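Local structure of putative type VI secretion protein (Escherichia coli, 4PS2) at residues T7-N10 against M11-T15; L62-T65 against L66-L70. The protein probably builds, with TssC, the contractile sheath of the type VI secretion system, of whose TssB subunit this chain is the C-terminal part. All blocks are in the same frame, centred on the assembly; numbering follows the deposited sequence.

Contact 1: T7-N10 against M11-T15; sequences TFRN and MNDFT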
loop_
_atom_site.group_PDB
_atom_site.type_symbol
_atom_site.label_atom_id
_atom_site.label_comp_id
_atom_site.label_asym_id
_atom_site.label_seq_id
_atom_site.Cartn_x
_atom_site.Cartn_y
_atom_site.Cartn_z
ATOM N N THR A 7 1.393 5.187 14.442
ATOM C CA THR A 7 1.840 5.849 15.654
ATOM C C THR A 7 0.991 7.096 15.863
ATOM O O THR A 7 0.810 7.877 14.934
ATOM C CB THR A 7 3.362 6.102 15.598
ATOM O OG1 THR A 7 4.018 4.839 15.467
ATOM C CG2 THR A 7 3.902 6.823 16.855
ATOM N N PHE A 8 0.450 7.261 17.071
ATOM C CA PHE A 8 -0.361 8.416 17.456
ATOM C C PHE A 8 0.560 9.319 18.274
ATOM O O PHE A 8 1.007 8.903 19.339
ATOM C CB PHE A 8 -1.575 7.957 18.301
ATOM C CG PHE A 8 -2.489 6.986 17.585
ATOM C CD1 PHE A 8 -2.251 5.614 17.633
ATOM C CD2 PHE A 8 -3.608 7.438 16.900
ATOM C CE1 PHE A 8 -3.086 4.718 16.965
ATOM C CE2 PHE A 8 -4.457 6.538 16.250
ATOM C CZ PHE A 8 -4.189 5.184 16.285
ATOM N N ARG A 9 0.912 10.502 17.745
ATOM C CA ARG A 9 1.830 11.442 18.404
ATOM C C ARG A 9 1.149 12.494 19.281
ATOM O O ARG A 9 1.823 13.310 19.914
ATOM C CB ARG A 9 2.848 12.052 17.424
ATOM C CG ARG A 9 2.257 12.623 16.146
ATOM C CD ARG A 9 2.655 11.758 14.969
ATOM N NE ARG A 9 1.601 11.700 13.957
ATOM C CZ ARG A 9 1.598 12.411 12.834
ATOM N NH1 ARG A 9 2.599 13.242 12.561
ATOM N NH2 ARG A 9 0.599 12.291 11.971
ATOM N N ASN A 10 -0.185 12.458 19.317
ATOM C CA ASN A 10 -1.045 13.299 20.137
ATOM C C ASN A 10 -2.452 12.708 20.163
ATOM O O ASN A 10 -2.779 11.835 19.351
ATOM C CB ASN A 10 -1.031 14.792 19.690
ATOM C CG ASN A 10 -1.927 15.159 18.530
ATOM O OD1 ASN A 10 -2.719 16.101 18.610
ATOM N ND2 ASN A 10 -1.789 14.472 17.413
ATOM N N MET A 11 -3.281 13.232 21.031
ATOM C CA MET A 11 -4.604 12.746 21.259
ATOM C C MET A 11 -5.477 13.032 20.070
ATOM O O MET A 11 -6.385 12.300 19.797
ATOM C CB MET A 11 -5.167 13.391 22.512
ATOM C CG MET A 11 -6.164 12.568 23.250
ATOM S SD MET A 11 -5.716 10.863 23.584
ATOM C CE MET A 11 -4.508 10.995 24.836
ATOM N N ASN A 12 -5.185 14.109 19.357
ATOM C CA ASN A 12 -5.974 14.491 18.195
ATOM C C ASN A 12 -5.873 13.535 17.014
ATOM O O ASN A 12 -6.692 13.574 16.152
ATOM C CB ASN A 12 -5.596 15.893 17.737
ATOM C CG ASN A 12 -6.262 16.994 18.542
ATOM O OD1 ASN A 12 -6.966 16.747 19.508
ATOM N ND2 ASN A 12 -6.053 18.230 18.117
ATOM N N ASP A 13 -4.854 12.696 17.019
ATOM C CA ASP A 13 -4.654 11.626 16.075
ATOM C C ASP A 13 -5.686 10.495 16.171
ATOM O O ASP A 13 -5.786 9.735 15.260
ATOM C CB ASP A 13 -3.251 11.039 16.223
ATOM C CG ASP A 13 -2.182 11.853 15.526
ATOM O OD1 ASP A 13 -1.004 11.593 15.715
ATOM O OD2 ASP A 13 -2.493 12.754 14.767
ATOM N N PHE A 14 -6.427 10.417 17.282
ATOM C CA PHE A 14 -7.458 9.390 17.542
ATOM C C PHE A 14 -8.849 9.753 16.976
ATOM O O PHE A 14 -9.779 8.951 17.022
ATOM C CB PHE A 14 -7.552 9.098 19.050
ATOM C CG PHE A 14 -6.397 8.275 19.556
ATOM C CD1 PHE A 14 -6.364 6.896 19.354
ATOM C CD2 PHE A 14 -5.342 8.871 20.229
ATOM C CE1 PHE A 14 -5.293 6.137 19.813
ATOM C CE2 PHE A 14 -4.294 8.106 20.727
ATOM C CZ PHE A 14 -4.266 6.747 20.505
ATOM N N THR A 15 -8.968 10.962 16.436
ATOM C CA THR A 15 -10.165 11.511 15.804
ATOM C C THR A 15 -10.648 10.550 14.701
ATOM O O THR A 15 -9.817 10.099 13.905
ATOM C CB THR A 15 -9.815 12.949 15.328
ATOM O OG1 THR A 15 -10.453 13.903 16.163
ATOM C CG2 THR A 15 -10.145 13.219 13.898
#
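N10 OD1 meets N12 N at the start of a short 3-10 turn, M11-D13, in the loop that precedes helix 16-40. Backbone M11 O accepts from F14 N at 3.1 Å and carries the turn onward. N12 follows: its N donates weakly to the side-chain OD1 of N10 at 3.3 Å, the pattern of an Asx turn. The N10 amide is thus folded back over the start of the turn, its OD1 close to N12 CB. The next residue, D13, gathers the preceding residues around it. Its backbone N donates to N10 O at 3.2 Å. A chi1 of -81° sets D13 CG beside its own N and swings the carboxylate to the R9 backbone, where OD1 takes R9 N at 3.0 Å on its anti side, with an N-H...O angle of 150°. The same OD1 meets R9 NE at 3.1 Å in a salt bridge whose hydrogen bond is weak, so the backbone of R9, rather than its poorly ordered guanidinium, gives this oxygen its better-aligned partner. F14 then lays its ring over one face of F8 as an offset stack, the centroids 3.9 Å apart and the planes only 5° from parallel. A serine in place of F8 would remove that ring, and F14 would probably lose its stacking partner and be freer to turn on the exposed surface of the loop. Within the stack, F14 CZ sits 3.4 Å from F8 CG, and the edge of the F8 ring faces D13 O, 3.6 Å from F8 CD2.

Contact 2: L62-T65 against L66-L70; sequences LSQT and LRDEL. With ZN (zinc ion), chain B.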
loop_
_atom_site.group_PDB
_atom_site.type_symbol
_atom_site.label_atom_id
_atom_site.label_comp_id
_atom_site.label_asym_id
_atom_site.label_seq_id
_atom_site.Cartn_x
_atom_site.Cartn_y
_atom_site.Cartn_z
ATOM N N LEU A 62 -8.030 5.945 -0.477
ATOM C CA LEU A 62 -6.643 6.381 -0.688
ATOM C C LEU A 62 -6.571 7.700 -1.392
ATOM O O LEU A 62 -7.428 7.998 -2.224
ATOM C CB LEU A 62 -5.859 5.362 -1.523
ATOM C CG LEU A 62 -5.780 3.932 -0.983
ATOM C CD1 LEU A 62 -4.936 3.069 -1.885
ATOM C CD2 LEU A 62 -5.264 3.902 0.454
ATOM N N SER A 63 -5.515 8.479 -1.119
ATOM C CA SER A 63 -5.318 9.724 -1.854
ATOM C C SER A 63 -4.615 9.355 -3.179
ATOM O O SER A 63 -3.939 8.326 -3.247
ATOM C CB SER A 63 -4.496 10.721 -1.037
ATOM O OG SER A 63 -3.131 10.348 -0.955
ATOM N N GLN A 64 -4.786 10.166 -4.233
ATOM C CA GLN A 64 -4.108 9.895 -5.494
ATOM C C GLN A 64 -2.592 10.133 -5.316
ATOM O O GLN A 64 -1.778 9.456 -5.956
ATOM C CB GLN A 64 -4.705 10.730 -6.650
ATOM C CG GLN A 64 -4.120 10.411 -8.049
ATOM C CD GLN A 64 -4.261 8.958 -8.453
ATOM O OE1 GLN A 64 -5.338 8.354 -8.353
ATOM N NE2 GLN A 64 -3.177 8.372 -8.950
ATOM N N THR A 65 -2.221 11.044 -4.395
ATOM C CA THR A 65 -0.813 11.332 -4.081
ATOM C C THR A 65 -0.174 10.056 -3.545
ATOM O O THR A 65 0.898 9.680 -4.018
ATOM C CB THR A 65 -0.697 12.542 -3.131
ATOM O OG1 THR A 65 -1.356 13.652 -3.729
ATOM C CG2 THR A 65 0.757 12.930 -2.831
ATOM N N LEU A 66 -0.843 9.364 -2.595
ATOM C CA LEU A 66 -0.313 8.099 -2.088
ATOM C C LEU A 66 -0.239 7.021 -3.187
ATOM O O LEU A 66 0.754 6.305 -3.251
ATOM C CB LEU A 66 -1.108 7.566 -0.896
ATOM C CG LEU A 66 -0.541 6.259 -0.315
ATOM C CD1 LEU A 66 0.581 6.526 0.662
ATOM C CD2 LEU A 66 -1.606 5.433 0.307
ATOM N N ARG A 67 -1.289 6.888 -4.032
ATOM C CA ARG A 67 -1.286 5.898 -5.123
ATOM C C ARG A 67 -0.059 6.070 -6.015
ATOM O O ARG A 67 0.580 5.071 -6.330
ATOM C CB ARG A 67 -2.552 5.967 -5.992
ATOM C CG ARG A 67 -3.788 5.468 -5.325
ATOM C CD ARG A 67 -4.960 5.442 -6.323
ATOM N NE ARG A 67 -6.218 5.217 -5.610
ATOM C CZ ARG A 67 -7.140 6.145 -5.389
ATOM N NH1 ARG A 67 -7.010 7.360 -5.909
ATOM N NH2 ARG A 67 -8.228 5.851 -4.692
ATOM N N ASP A 68 0.291 7.337 -6.372
ATOM C CA ASP A 68 1.449 7.733 -7.177
ATOM C C ASP A 68 2.780 7.317 -6.559
ATOM O O ASP A 68 3.624 6.771 -7.265
ATOM C CB ASP A 68 1.424 9.252 -7.454
ATOM C CG ASP A 68 0.303 9.684 -8.389
ATOM O OD1 ASP A 68 -0.160 8.843 -9.201
ATOM O OD2 ASP A 68 -0.104 10.863 -8.318
ATOM N N GLU A 69 2.956 7.538 -5.245
ATOM C CA GLU A 69 4.140 7.138 -4.471
ATOM C C GLU A 69 4.238 5.607 -4.422
ATOM O O GLU A 69 5.341 5.061 -4.492
ATOM C CB GLU A 69 4.034 7.677 -3.036
ATOM C CG GLU A 69 4.153 9.194 -2.956
ATOM C CD GLU A 69 4.011 9.760 -1.558
ATOM O OE1 GLU A 69 3.706 8.986 -0.620
ATOM O OE2 GLU A 69 4.215 10.984 -1.397
ATOM N N LEU A 70 3.083 4.913 -4.339
ATOM C CA LEU A 70 3.049 3.441 -4.351
ATOM C C LEU A 70 3.443 2.869 -5.723
ATOM O O LEU A 70 4.307 1.982 -5.791
ATOM C CB LEU A 70 1.715 2.888 -3.814
ATOM C CG LEU A 70 1.458 3.141 -2.314
ATOM C CD1 LEU A 70 0.048 2.724 -1.905
ATOM C CD2 LEU A 70 2.463 2.430 -1.427
HETATM ZN ZN ZN B . 4.716 11.523 0.514
HETATM O O HOH W 1 -8.255 9.400 -4.593
#
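Q64 spans two charged neighbours with one amide: OE1 accepts from R67 NH1 at 3.1 Å, and NE2 donates to D68 OD1, also at 3.1 Å. The turn at chi2 (57°) bends the Q64 chain and lays its amide beside the next turn of the helix, between R67 and D68. D68 OD1 lies nearly in the amide plane of Q64 but is itself approached from above the carboxylate plane; R67 NH1 likewise comes to Q64 OE1 from above the plane of the C=O. The two bonds together fix the rotation of the amide. R67 reaches back past the start of the helix, and its guanidinium lies with L62 O and S63 O over one face. A water spans the remaining distance, receiving from R67 NH1 at 2.7 Å and donating to L62 O. NE and NH2 of R67 are taken by the carbonyls of L57 and D59, so the arginine ties the end of helix 46-57 and the loop after it to the first turn of helix 64-71. S63 is the N-cap of that helix. Its OG accepts from L66 N at 3.0 Å with an N-H...O angle of 161°, satisfying a backbone N-H of the first turn, while S63 O takes R67 N. On the buried side, L62 CD2 meets L66 CD2 at 4.0 Å; A28 and R25 of helix 16-40 touch L62 and L66 respectively. E69, extended beyond CG with chi2 178°, holds its carboxylate out from the helix, and OE2 binds the zinc ion at 2.0 Å. The other oxygen, E69 OE1, stays 3.0 Å from the zinc, and T65 O packs against E69 CG at 3.5 Å.

From the N terminus the chain first reaches contact 1, where residues 7-15 turn tightly back and lead into the long helix 16-40. Helix 46-57 and the loop after it come next, and only then does contact 2 open at the start of helix 64-71. The contacts are in series: each closes a short local turn with no residues between its segments, and neither nests in nor crosses the other. The nearest atoms of contact 1 and contact 2 are about 13 Å apart. Helix 16-40 joins them, emerging from 7-15 and receiving the leucines of 62-70 on its side. Contact 1 lies at the surface, whereas contact 2 is partly buried.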